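Local coordinates for Phosphoglucomutase/phosphomannomutase family protein (Burkholderia thailandensis, PDB 3UW2) that probably interconverts hexose 1-phosphates and 6-phosphates as an intramolecular phosphotransferase of the phosphohexose mutase family, with a metal ion as cofactor, at residues K29-R34 and A147-Q152; L41-A46 and G75-G80; V65-D70 and V93-M98; I125-S130 and N137-V142. One frame throughout, in Å; residues are numbered along the deposited sequence.

Contact 1 of 4, residues K29-R34 and A147-Q152; sequences KAYDIR and AIYGDQ. With EDO (1,2-ethanediol), chain F.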
loop_
_atom_site.group_PDB
_atom_site.type_symbol
_atom_site.label_atom_id
_atom_site.label_comp_id
_atom_site.label_asym_id
_atom_site.label_seq_id
_atom_site.Cartn_x
_atom_site.Cartn_y
_atom_site.Cartn_z
ATOM N N LYS A 29 13.399 7.270 -5.348
ATOM C CA LYS A 29 12.365 8.069 -4.626
ATOM C C LYS A 29 12.416 7.784 -3.137
ATOM O O LYS A 29 13.307 7.077 -2.659
ATOM C CB LYS A 29 10.948 7.809 -5.159
ATOM C CG LYS A 29 10.918 7.629 -6.664
ATOM C CD LYS A 29 10.911 8.988 -7.351
ATOM C CE LYS A 29 10.521 8.841 -8.815
ATOM N NZ LYS A 29 10.750 10.173 -9.443
ATOM N N ALA A 30 11.474 8.349 -2.390
ATOM C CA ALA A 30 11.468 8.187 -0.934
ATOM C C ALA A 30 11.331 6.733 -0.509
ATOM O O ALA A 30 12.019 6.284 0.430
ATOM C CB ALA A 30 10.355 9.032 -0.309
ATOM N N TYR A 31 10.468 5.984 -1.204
ATOM C CA TYR A 31 10.049 4.669 -0.688
ATOM C C TYR A 31 10.345 3.522 -1.629
ATOM O O TYR A 31 10.166 2.348 -1.287
ATOM C CB TYR A 31 8.564 4.712 -0.334
ATOM C CG TYR A 31 8.241 5.743 0.699
ATOM C CD1 TYR A 31 8.946 5.813 1.922
ATOM C CD2 TYR A 31 7.245 6.686 0.451
ATOM C CE1 TYR A 31 8.648 6.784 2.861
ATOM C CE2 TYR A 31 6.943 7.642 1.386
ATOM C CZ TYR A 31 7.635 7.682 2.590
ATOM O OH TYR A 31 7.270 8.678 3.451
ATOM N N ASP A 32 10.853 3.865 -2.793
ATOM C CA ASP A 32 11.127 2.887 -3.825
ATOM C C ASP A 32 11.933 3.499 -4.908
ATOM O O ASP A 32 12.439 4.606 -4.754
ATOM C CB ASP A 32 9.854 2.216 -4.411
ATOM C CG ASP A 32 8.770 3.175 -4.760
ATOM O OD1 ASP A 32 9.013 4.336 -5.201
ATOM O OD2 ASP A 32 7.633 2.714 -4.618
ATOM N N ILE A 33 12.076 2.749 -5.997
ATOM C CA ILE A 33 12.742 3.239 -7.200
ATOM C C ILE A 33 11.706 3.105 -8.310
ATOM O O ILE A 33 11.049 2.077 -8.411
ATOM C CB ILE A 33 14.026 2.378 -7.519
ATOM C CG1 ILE A 33 15.148 2.598 -6.499
ATOM C CG2 ILE A 33 14.574 2.687 -8.925
ATOM C CD1 ILE A 33 16.285 1.497 -6.628
ATOM N N ARG A 34 11.532 4.161 -9.104
ATOM C CA ARG A 34 10.520 4.203 -10.168
ATOM C C ARG A 34 11.083 4.990 -11.352
ATOM O O ARG A 34 11.691 6.036 -11.129
ATOM C CB ARG A 34 9.259 4.943 -9.676
ATOM C CG ARG A 34 8.525 4.182 -8.607
ATOM C CD ARG A 34 7.086 4.674 -8.448
ATOM N NE ARG A 34 7.098 6.008 -7.874
ATOM C CZ ARG A 34 6.862 6.254 -6.595
ATOM N NH1 ARG A 34 6.563 5.246 -5.781
ATOM N NH2 ARG A 34 6.902 7.500 -6.134
ATOM N N ALA A 147 11.551 -2.556 5.112
ATOM C CA ALA A 147 11.182 -1.887 3.898
ATOM C C ALA A 147 11.967 -0.565 3.896
ATOM O O ALA A 147 11.573 0.418 4.537
ATOM C CB ALA A 147 9.660 -1.648 3.827
ATOM N N ILE A 148 13.045 -0.549 3.124
ATOM C CA ILE A 148 14.043 0.506 3.185
ATOM C C ILE A 148 13.516 1.755 2.549
ATOM O O ILE A 148 12.746 1.683 1.620
ATOM C CB ILE A 148 15.347 0.088 2.457
ATOM C CG1 ILE A 148 15.106 -0.208 0.949
ATOM C CG2 ILE A 148 15.951 -1.123 3.153
ATOM C CD1 ILE A 148 16.425 -0.404 0.176
ATOM N N TYR A 149 13.903 2.897 3.085
ATOM C CA TYR A 149 13.434 4.178 2.532
ATOM C C TYR A 149 14.472 5.273 2.723
ATOM O O TYR A 149 15.519 5.035 3.328
ATOM C CB TYR A 149 12.073 4.553 3.142
ATOM C CG TYR A 149 12.102 4.727 4.623
ATOM C CD1 TYR A 149 11.921 3.618 5.492
ATOM C CD2 TYR A 149 12.308 5.983 5.172
ATOM C CE1 TYR A 149 11.950 3.790 6.874
ATOM C CE2 TYR A 149 12.338 6.173 6.545
ATOM C CZ TYR A 149 12.140 5.072 7.391
ATOM O OH TYR A 149 12.157 5.281 8.772
ATOM N N GLY A 150 14.167 6.477 2.202
ATOM C CA GLY A 150 14.998 7.655 2.392
ATOM C C GLY A 150 16.461 7.406 2.094
ATOM O O GLY A 150 16.817 7.037 0.960
ATOM N N ASP A 151 17.318 7.639 3.100
ATOM C CA ASP A 151 18.783 7.538 2.952
ATOM C C ASP A 151 19.293 6.147 2.516
ATOM O O ASP A 151 20.311 6.041 1.809
ATOM C CB ASP A 151 19.507 8.007 4.242
ATOM C CG ASP A 151 19.344 9.517 4.492
ATOM O OD1 ASP A 151 18.844 10.221 3.584
ATOM O OD2 ASP A 151 19.726 10.020 5.586
ATOM N N GLN A 152 18.600 5.085 2.906
ATOM C CA GLN A 152 19.060 3.740 2.517
ATOM C C GLN A 152 18.853 3.514 0.998
ATOM O O GLN A 152 19.612 2.773 0.352
ATOM C CB GLN A 152 18.285 2.660 3.269
ATOM C CG GLN A 152 18.229 2.785 4.794
ATOM C CD GLN A 152 17.022 2.014 5.394
ATOM O OE1 GLN A 152 15.834 2.445 5.294
ATOM N NE2 GLN A 152 17.323 0.847 6.001
HETATM C C1 EDO F . 16.508 6.511 7.004
HETATM O O1 EDO F . 16.918 5.255 6.425
HETATM C C2 EDO F . 15.885 7.318 5.889
HETATM O O2 EDO F . 16.588 8.545 5.603
HETATM O O HOH W 1 15.226 7.927 -1.045
#

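Contact 2 of 4, residues L41-A46 and G75-G80; sequences LDADVA and GPELVG. With EDO (1,2-ethanediol), chain D.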
loop_
_atom_site.group_PDB
_atom_site.type_symbol
_atom_site.label_atom_id
_atom_site.label_comp_id
_atom_site.label_asym_id
_atom_site.label_seq_id
_atom_site.Cartn_x
_atom_site.Cartn_y
_atom_site.Cartn_z
ATOM N N LEU A 41 14.880 4.084 -17.333
ATOM C CA LEU A 41 14.987 2.720 -16.839
ATOM C C LEU A 41 15.257 1.770 -18.011
ATOM O O LEU A 41 14.616 1.902 -19.044
ATOM C CB LEU A 41 13.658 2.373 -16.167
ATOM C CG LEU A 41 13.524 1.244 -15.198
ATOM C CD1 LEU A 41 14.483 1.637 -14.091
ATOM C CD2 LEU A 41 12.081 1.165 -14.673
ATOM N N ASP A 42 16.193 0.825 -17.850
ATOM C CA ASP A 42 16.464 -0.169 -18.905
ATOM C C ASP A 42 17.174 -1.334 -18.216
ATOM O O ASP A 42 17.311 -1.319 -16.961
ATOM C CB ASP A 42 17.261 0.439 -20.123
ATOM C CG ASP A 42 18.615 1.000 -19.732
ATOM O OD1 ASP A 42 19.172 0.664 -18.638
ATOM O OD2 ASP A 42 19.136 1.822 -20.518
ATOM N N ALA A 43 17.601 -2.334 -18.976
ATOM C CA ALA A 43 18.320 -3.489 -18.373
ATOM C C ALA A 43 19.590 -3.057 -17.614
ATOM O O ALA A 43 19.875 -3.635 -16.588
ATOM C CB ALA A 43 18.706 -4.517 -19.416
ATOM N N ASP A 44 20.367 -2.094 -18.154
ATOM C CA ASP A 44 21.629 -1.678 -17.504
ATOM C C ASP A 44 21.336 -1.103 -16.151
ATOM O O ASP A 44 22.067 -1.392 -15.190
ATOM C CB ASP A 44 22.436 -0.626 -18.327
ATOM C CG ASP A 44 22.976 -1.195 -19.641
ATOM O OD1 ASP A 44 23.361 -2.380 -19.668
ATOM O OD2 ASP A 44 22.998 -0.476 -20.662
ATOM N N VAL A 45 20.289 -0.258 -16.093
ATOM C CA VAL A 45 19.827 0.309 -14.854
ATOM C C VAL A 45 19.402 -0.769 -13.827
ATOM O O VAL A 45 19.847 -0.759 -12.663
ATOM C CB VAL A 45 18.790 1.423 -15.140
ATOM C CG1 VAL A 45 18.162 1.926 -13.843
ATOM C CG2 VAL A 45 19.448 2.631 -15.927
ATOM N N ALA A 46 18.605 -1.744 -14.257
ATOM C CA ALA A 46 18.189 -2.845 -13.353
ATOM C C ALA A 46 19.391 -3.581 -12.807
ATOM O O ALA A 46 19.447 -3.829 -11.616
ATOM C CB ALA A 46 17.214 -3.795 -14.046
ATOM N N GLY A 75 8.744 -6.188 -17.520
ATOM C CA GLY A 75 9.018 -7.078 -16.381
ATOM C C GLY A 75 10.035 -8.192 -16.595
ATOM O O GLY A 75 11.018 -8.327 -15.851
ATOM N N PRO A 76 9.816 -9.012 -17.618
ATOM C CA PRO A 76 10.744 -10.204 -17.700
ATOM C C PRO A 76 12.202 -9.718 -17.934
ATOM O O PRO A 76 13.149 -10.246 -17.370
ATOM C CB PRO A 76 10.247 -10.933 -18.963
ATOM C CG PRO A 76 8.775 -10.595 -19.035
ATOM C CD PRO A 76 8.644 -9.137 -18.530
ATOM N N GLU A 77 12.375 -8.678 -18.756
ATOM C CA GLU A 77 13.772 -8.257 -19.086
ATOM C C GLU A 77 14.425 -7.645 -17.812
ATOM O O GLU A 77 15.600 -7.891 -17.501
ATOM C CB GLU A 77 13.763 -7.200 -20.194
ATOM C CG GLU A 77 15.186 -6.727 -20.585
ATOM C CD GLU A 77 15.203 -5.679 -21.702
ATOM O OE1 GLU A 77 14.111 -5.249 -22.134
ATOM O OE2 GLU A 77 16.313 -5.282 -22.171
ATOM N N LEU A 78 13.700 -6.735 -17.162
ATOM C CA LEU A 78 14.281 -6.039 -15.978
ATOM C C LEU A 78 14.556 -6.994 -14.812
ATOM O O LEU A 78 15.629 -6.880 -14.167
ATOM C CB LEU A 78 13.336 -4.952 -15.469
ATOM C CG LEU A 78 13.155 -3.811 -16.458
ATOM C CD1 LEU A 78 12.212 -2.783 -15.850
ATOM C CD2 LEU A 78 14.463 -3.163 -16.787
ATOM N N VAL A 79 13.630 -7.950 -14.528
ATOM C CA VAL A 79 13.886 -8.881 -13.406
ATOM C C VAL A 79 15.072 -9.773 -13.752
ATOM O O VAL A 79 15.873 -10.113 -12.895
ATOM C CB VAL A 79 12.655 -9.766 -12.971
ATOM C CG1 VAL A 79 12.412 -10.973 -13.873
ATOM C CG2 VAL A 79 12.843 -10.345 -11.575
ATOM N N GLY A 80 15.217 -10.160 -15.006
ATOM C CA GLY A 80 16.461 -10.908 -15.390
ATOM C C GLY A 80 17.747 -10.062 -15.190
ATOM O O GLY A 80 18.740 -10.580 -14.704
HETATM C C1 EDO D . 19.419 -15.305 -14.326
HETATM O O1 EDO D . 20.400 -14.539 -13.528
HETATM C C2 EDO D . 18.063 -14.557 -14.479
HETATM O O2 EDO D . 18.310 -13.551 -15.487
HETATM O O HOH W 2 16.748 -2.738 -21.726
#

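Contact 3 of 4, residues V65-D70 and V93-M98; sequences VVVARD and VVDVGM. With EDO (1,2-ethanediol), chain C.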
loop_
_atom_site.group_PDB
_atom_site.type_symbol
_atom_site.label_atom_id
_atom_site.label_comp_id
_atom_site.label_asym_id
_atom_site.label_seq_id
_atom_site.Cartn_x
_atom_site.Cartn_y
_atom_site.Cartn_z
ATOM N N VAL A 65 18.531 -13.187 -1.999
ATOM C CA VAL A 65 17.464 -12.261 -2.216
ATOM C C VAL A 65 16.413 -12.954 -3.087
ATOM O O VAL A 65 16.748 -13.576 -4.134
ATOM C CB VAL A 65 17.960 -10.996 -2.977
ATOM C CG1 VAL A 65 16.758 -10.088 -3.258
ATOM C CG2 VAL A 65 18.930 -10.186 -2.095
ATOM N N VAL A 66 15.146 -12.829 -2.689
ATOM C CA VAL A 66 14.029 -13.247 -3.529
ATOM C C VAL A 66 13.750 -12.152 -4.564
ATOM O O VAL A 66 13.750 -10.939 -4.212
ATOM C CB VAL A 66 12.766 -13.359 -2.629
ATOM C CG1 VAL A 66 11.474 -13.565 -3.431
ATOM C CG2 VAL A 66 12.922 -14.522 -1.688
ATOM N N VAL A 67 13.464 -12.525 -5.819
ATOM C CA VAL A 67 13.007 -11.505 -6.786
ATOM C C VAL A 67 11.645 -11.898 -7.372
ATOM O O VAL A 67 11.327 -13.049 -7.402
ATOM C CB VAL A 67 13.994 -11.249 -7.956
ATOM C CG1 VAL A 67 15.332 -10.760 -7.427
ATOM C CG2 VAL A 67 14.161 -12.500 -8.808
ATOM N N ALA A 68 10.823 -10.918 -7.776
ATOM C CA ALA A 68 9.515 -11.191 -8.322
ATOM C C ALA A 68 9.196 -10.013 -9.244
ATOM O O ALA A 68 9.885 -8.972 -9.197
ATOM C CB ALA A 68 8.464 -11.283 -7.168
ATOM N N ARG A 69 8.163 -10.185 -10.057
ATOM C CA ARG A 69 7.743 -9.113 -10.956
ATOM C C ARG A 69 6.235 -9.058 -11.064
ATOM O O ARG A 69 5.542 -10.076 -10.809
ATOM C CB ARG A 69 8.417 -9.307 -12.351
ATOM C CG ARG A 69 8.005 -10.627 -13.025
ATOM C CD ARG A 69 8.499 -10.588 -14.483
ATOM N NE ARG A 69 8.106 -11.772 -15.220
ATOM C CZ ARG A 69 6.983 -11.932 -15.946
ATOM N NH1 ARG A 69 6.002 -10.980 -16.074
ATOM N NH2 ARG A 69 6.847 -13.089 -16.572
ATOM N N ASP A 70 5.696 -7.893 -11.483
ATOM C CA ASP A 70 4.281 -7.856 -11.812
ATOM C C ASP A 70 4.102 -8.211 -13.298
ATOM O O ASP A 70 5.007 -8.793 -13.879
ATOM C CB ASP A 70 3.672 -6.486 -11.500
ATOM C CG ASP A 70 4.233 -5.365 -12.349
ATOM O OD1 ASP A 70 4.991 -5.611 -13.355
ATOM O OD2 ASP A 70 3.805 -4.175 -12.090
ATOM N N VAL A 93 20.056 -15.864 -5.880
ATOM C CA VAL A 93 18.742 -15.305 -6.246
ATOM C C VAL A 93 17.736 -16.447 -6.250
ATOM O O VAL A 93 18.005 -17.519 -6.786
ATOM C CB VAL A 93 18.759 -14.631 -7.642
ATOM C CG1 VAL A 93 17.317 -14.273 -8.126
ATOM C CG2 VAL A 93 19.641 -13.383 -7.560
ATOM N N VAL A 94 16.605 -16.214 -5.594
ATOM C CA VAL A 94 15.418 -17.062 -5.677
ATOM C C VAL A 94 14.334 -16.300 -6.415
ATOM O O VAL A 94 13.829 -15.259 -5.940
ATOM C CB VAL A 94 14.931 -17.476 -4.287
ATOM C CG1 VAL A 94 13.670 -18.346 -4.407
ATOM C CG2 VAL A 94 16.058 -18.233 -3.596
ATOM N N ASP A 95 14.013 -16.796 -7.598
ATOM C CA ASP A 95 13.096 -16.105 -8.479
ATOM C C ASP A 95 11.692 -16.717 -8.333
ATOM O O ASP A 95 11.486 -17.853 -8.713
ATOM C CB ASP A 95 13.628 -16.168 -9.932
ATOM C CG ASP A 95 12.844 -15.294 -10.872
ATOM O OD1 ASP A 95 11.719 -14.836 -10.528
ATOM O OD2 ASP A 95 13.350 -15.076 -11.991
ATOM N N VAL A 96 10.748 -15.975 -7.744
ATOM C CA VAL A 96 9.418 -16.539 -7.548
ATOM C C VAL A 96 8.470 -16.197 -8.718
ATOM O O VAL A 96 7.251 -16.478 -8.626
ATOM C CB VAL A 96 8.808 -16.169 -6.152
ATOM C CG1 VAL A 96 9.698 -16.740 -5.003
ATOM C CG2 VAL A 96 8.648 -14.662 -5.988
ATOM N N GLY A 97 9.020 -15.557 -9.769
ATOM C CA GLY A 97 8.332 -15.408 -11.058
ATOM C C GLY A 97 7.365 -14.215 -10.952
ATOM O O GLY A 97 7.645 -13.283 -10.232
ATOM N N MET A 98 6.246 -14.256 -11.692
ATOM C CA MET A 98 5.298 -13.123 -11.786
ATOM C C MET A 98 4.173 -13.337 -10.772
ATOM O O MET A 98 3.354 -14.263 -10.889
ATOM C CB MET A 98 4.709 -13.046 -13.203
ATOM C CG MET A 98 3.741 -11.852 -13.405
ATOM S SD MET A 98 2.594 -12.191 -14.799
ATOM C CE MET A 98 1.595 -13.579 -14.189
HETATM C C1 EDO C . 4.530 -10.787 -19.076
HETATM O O1 EDO C . 3.721 -11.143 -17.928
HETATM C C2 EDO C . 4.214 -9.407 -19.657
HETATM O O2 EDO C . 2.835 -9.166 -19.369
#

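Contact 4 of 4, residues I125-S130 and N137-V142; sequences IVVTGS and NGFKMV. With PO4 (phosphate ion), chain B.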
loop_
_atom_site.group_PDB
_atom_site.type_symbol
_atom_site.label_atom_id
_atom_site.label_comp_id
_atom_site.label_asym_id
_atom_site.label_seq_id
_atom_site.Cartn_x
_atom_site.Cartn_y
_atom_site.Cartn_z
ATOM N N ILE A 125 13.183 -8.183 -3.781
ATOM C CA ILE A 125 12.944 -7.005 -4.593
ATOM C C ILE A 125 11.820 -7.396 -5.562
ATOM O O ILE A 125 11.888 -8.429 -6.195
ATOM C CB ILE A 125 14.189 -6.617 -5.403
ATOM C CG1 ILE A 125 15.339 -6.278 -4.461
ATOM C CG2 ILE A 125 13.867 -5.424 -6.300
ATOM C CD1 ILE A 125 16.684 -6.172 -5.202
ATOM N N VAL A 126 10.786 -6.585 -5.643
ATOM C CA VAL A 126 9.713 -6.859 -6.557
ATOM C C VAL A 126 9.844 -5.834 -7.672
ATOM O O VAL A 126 9.916 -4.613 -7.412
ATOM C CB VAL A 126 8.315 -6.846 -5.866
ATOM C CG1 VAL A 126 7.233 -7.247 -6.909
ATOM C CG2 VAL A 126 8.265 -7.862 -4.680
ATOM N N VAL A 127 9.913 -6.308 -8.929
ATOM C CA VAL A 127 9.959 -5.297 -10.034
ATOM C C VAL A 127 8.508 -4.950 -10.414
ATOM O O VAL A 127 7.797 -5.806 -10.998
ATOM C CB VAL A 127 10.669 -5.959 -11.254
ATOM C CG1 VAL A 127 10.823 -4.957 -12.410
ATOM C CG2 VAL A 127 12.057 -6.510 -10.812
ATOM N N THR A 128 8.036 -3.712 -10.147
ATOM C CA THR A 128 6.682 -3.442 -10.373
ATOM C C THR A 128 6.562 -1.906 -10.507
ATOM O O THR A 128 7.347 -1.142 -9.914
ATOM C CB THR A 128 5.745 -3.924 -9.224
ATOM O OG1 THR A 128 4.417 -3.412 -9.476
ATOM C CG2 THR A 128 6.216 -3.343 -7.917
ATOM N N GLY A 129 5.652 -1.526 -11.377
ATOM C CA GLY A 129 5.230 -0.135 -11.590
ATOM C C GLY A 129 3.900 0.161 -10.938
ATOM O O GLY A 129 3.343 1.281 -11.101
ATOM N N SER A 130 3.385 -0.811 -10.193
ATOM C CA SER A 130 2.237 -0.606 -9.297
ATOM C C SER A 130 0.965 -0.115 -10.064
ATOM O O SER A 130 0.500 -0.824 -10.969
ATOM C CB SER A 130 2.717 0.278 -8.091
ATOM O OG SER A 130 1.670 0.914 -7.392
ATOM N N ASN A 137 7.855 1.425 -14.604
ATOM C CA ASN A 137 8.216 0.278 -13.823
ATOM C C ASN A 137 9.110 0.701 -12.623
ATOM O O ASN A 137 9.370 1.891 -12.415
ATOM C CB ASN A 137 8.826 -0.819 -14.709
ATOM C CG ASN A 137 8.486 -2.234 -14.189
ATOM O OD1 ASN A 137 8.298 -2.438 -12.994
ATOM N ND2 ASN A 137 8.390 -3.182 -15.066
ATOM N N GLY A 138 9.593 -0.247 -11.838
ATOM C CA GLY A 138 10.217 0.198 -10.585
ATOM C C GLY A 138 10.586 -0.942 -9.733
ATOM O O GLY A 138 10.478 -2.130 -10.188
ATOM N N PHE A 139 11.028 -0.645 -8.503
ATOM C CA PHE A 139 11.480 -1.734 -7.617
ATOM C C PHE A 139 11.041 -1.432 -6.187
ATOM O O PHE A 139 11.270 -0.311 -5.678
ATOM C CB PHE A 139 13.010 -1.850 -7.670
ATOM C CG PHE A 139 13.566 -1.985 -9.096
ATOM C CD1 PHE A 139 13.874 -3.219 -9.613
ATOM C CD2 PHE A 139 13.795 -0.822 -9.897
ATOM C CE1 PHE A 139 14.372 -3.346 -10.912
ATOM C CE2 PHE A 139 14.293 -0.932 -11.191
ATOM C CZ PHE A 139 14.587 -2.221 -11.710
ATOM N N LYS A 140 10.418 -2.411 -5.560
ATOM C CA LYS A 140 10.003 -2.330 -4.165
ATOM C C LYS A 140 10.958 -3.256 -3.427
ATOM O O LYS A 140 11.111 -4.382 -3.866
ATOM C CB LYS A 140 8.511 -2.749 -4.048
ATOM C CG LYS A 140 7.551 -1.645 -4.586
ATOM C CD LYS A 140 6.054 -1.900 -4.263
ATOM C CE LYS A 140 5.209 -0.699 -4.665
ATOM N NZ LYS A 140 3.771 -1.022 -4.829
ATOM N N MET A 141 11.633 -2.772 -2.356
ATOM C CA MET A 141 12.796 -3.470 -1.803
ATOM C C MET A 141 12.664 -3.776 -0.315
ATOM O O MET A 141 12.373 -2.874 0.481
ATOM C CB MET A 141 14.019 -2.619 -2.014
ATOM C CG MET A 141 14.399 -2.524 -3.518
ATOM S SD MET A 141 15.565 -1.184 -3.835
ATOM C CE MET A 141 14.558 0.262 -3.521
ATOM N N VAL A 142 12.860 -5.030 0.043
ATOM C CA VAL A 142 12.889 -5.396 1.469
ATOM C C VAL A 142 14.265 -5.917 1.795
ATOM O O VAL A 142 14.711 -6.931 1.242
ATOM C CB VAL A 142 11.758 -6.366 1.834
ATOM C CG1 VAL A 142 11.947 -6.842 3.301
ATOM C CG2 VAL A 142 10.402 -5.645 1.667
HETATM P P PO4 B . 1.857 1.575 -5.926
HETATM O O2 PO4 B . 1.021 0.794 -4.917
HETATM O O3 PO4 B . 1.245 2.935 -6.165
HETATM O O4 PO4 B . 3.326 1.550 -5.646
HETATM O O HOH W 3 7.619 -5.826 -13.896
#

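Contact 1 of 4, residues K29-R34 and A147-Q152
Tyr31 meets Tyr149 with its ring edge: CD1 comes to 3.6 Å from CB of Tyr149, which lies close to the plane of the Tyr31 ring. The two side chains slant past one another without stacking. Tyr149 has its CG wedged between the backbone N and the carbonyl carbon (chi1 61°), which carries its ring away from Ala30 and Tyr31 although its CB faces them. One face of the Tyr31 ring is covered by the methyl of Ala30, with CB 3.8 Å above the plane and over its centre. Ala30 is also the backbone link, as its O accepts from N of Gly150 at 2.8 Å, nearly straight (163°) and in the carbonyl plane. A water clamps the same pair of loops, donating to O of Lys29 and to O of Gly150. Within 147-152 the turn is braced by a side chain: the N-H of Tyr149 meets OE1 of Gln152 at 3.0 Å from above the plane of the Gln152 amide. An ethanediol, probably from the crystallisation liquor, receives the N-H of Asp151 on its O2 at 2.8 Å. Ser331 and Leu332 of helix 330-340 touch both tyrosines. Gly150, with positive phi, is the N-cap of helix 151-161, so the contact ties the loop leading into strand 33-36 to the start of that helix in the alpha/beta/alpha domain I.

Contact 2 of 4, residues L41-A46 and G75-G80
Two helices of the alpha/beta/alpha domain I, 43-59 and 75-88, pack here near their N-terminal ends, with Leu78 of the second reaching into the first turn of the other. Its CG stands beside the backbone N (chi1 -66°) and CD1 continues the chain straight on, while the bent-back branch CD2 comes to 3.4 Å from O of Asp42. The same CD2 lies 3.9 Å from CB of Ala46, and this alanine methyl also rests 3.5 Å from O of Leu78. The straight branch, CD1, meets CD2 of Leu41 at 4.1 Å, the two leucines crossing at about a right angle. No direct hydrogen bond joins the segments. Asp42 is the N-cap of helix 43-59: its OD1 accepts from N of Val45 at 2.9 Å, holding the first turn in shape where Leu78 leans on it. Beneath, Phe139 of strand 136-143 touches Leu41 and Ala46, so the apolar part of the contact continues onto the sheet. On the exposed side Glu77, its chain extended, brings its carboxylate across to Ala43, where a water bridges the helices, donating to OE2 of Glu77 at 2.6 Å and accepting from N of Ala43 at 2.9 Å.

Contact 3 of 4, residues V65-D70 and V93-M98
Val93, bridged to Val65 at the start of the parallel pairing, sets its CG1 against CG2 of Val67, 3.7 Å away, the two side chains crossing at about a right angle on one face of the sheet. Val94 turns to the other face with Val66, while its backbone bonds twice: its N gives to O of Val65 at 3.0 Å, and its O receives N of Val67 at 2.8 Å. Asp95 returns to the Val67 face, where its CG packs against CG2 of that valine. Its OD1 accepts from N of Gly97 on the anti side, out of the carboxylate plane, making an Asx turn; OD2 goes to the hydroxyl of Tyr172. Val96 donates from N to O of Val67, and its CG2 reaches CB of Ala68 at 3.6 Å. Here a beta bulge shifts the register by one residue. Gly97, with positive phi, then presents its O to N of Arg69 at 3.1 Å. Met98 lays its CB over one face of the Arg69 guanidinium, 3.7 Å above its centre. At the edge of this group, in its plane, NH1 of Arg69 donates to O1 of an ethanediol at 2.9 Å; NH1 also gives a bent bond to O of Asp70. The pair closes the beta-alpha-beta unit of 64-69, 75-88 and 92-98. Val79 and Leu86 of helix 75-88 cover Val67, Ala107 of helix 101-107 covers Val66 and Val96, and strand 124-127 flanks 64-69 in the sheet.

Contact 4 of 4, residues I125-S130 and N137-V142
The Phe139 ring has CG2 of Ile125 at its edge, close to its plane, while CG2 of Val127 approaches CE1 obliquely at 3.9 Å; Phe139 and Val127 lie side by side, pointing the same way. The Asn137 side chain, which ends in the other flat group, crosses that of Val127 at about a right angle, with OD1 3.6 Å from CG1. Its OD1 accepts from N of Gly138, and ND2 shares a water with O of Val127 and bonds also to OG of Ser74. The backbones form an antiparallel ladder: Val126 and Lys140 are a hydrogen-bonded pair, N to O in both directions at 2.8 Å (Val126 N to Lys140 O) and 2.9 Å (Lys140 N to Val126 O). Beyond it Thr128 N reaches O of Gly138 from well above the carbonyl plane, a bent bond of 140°. Thr128 begins an ST turn, its OG1 accepting from N of Ser130 at 2.9 Å and bonding also to Asp70. Ser130 carries a phosphate, OG to P 1.6 Å, consistent with the phosphoserine of this mutase family. The extended Lys140 passes CG2 of Thr128 with its CD and gives NZ to phosphate O4 at 2.7 Å; the same NZ forms salt bridges with Asp266 and Asp268, two of the zinc-binding aspartates. The hairpin lies between strand 64-69, beside 124-127, and strand 33-36, beside 136-143. Helices 43-59 and 75-88 cover the face of Ile125, Val127 and Phe139, and helix 101-107 touches the face of Val126 and Lys140.

In the fold
Contacts 3 and 4 share one sheet, their centres 10 Å apart: O of Ala68 meets N of Val127 at 2.7 Å, a probable hydrogen bond, and OD2 of Asp70 lies 2.8 Å from OG1 of Thr128. Contact 1 joins the opposite side of the hairpin, where O of Ile33 is 2.7 Å from N of Phe139. Contact 2 packs its helices onto this sheet, touching contact 3 where C of Gly75 lies 3.5 Å from CD of Arg69. Contact 4 holds the phosphorylated serine, with the zinc ion about 3 Å from the Ser130 side chain. The side chains of Asp70 and Tyr31 are about 8 Å and 11 Å from the zinc, whereas contact 2 lies away from the metal site.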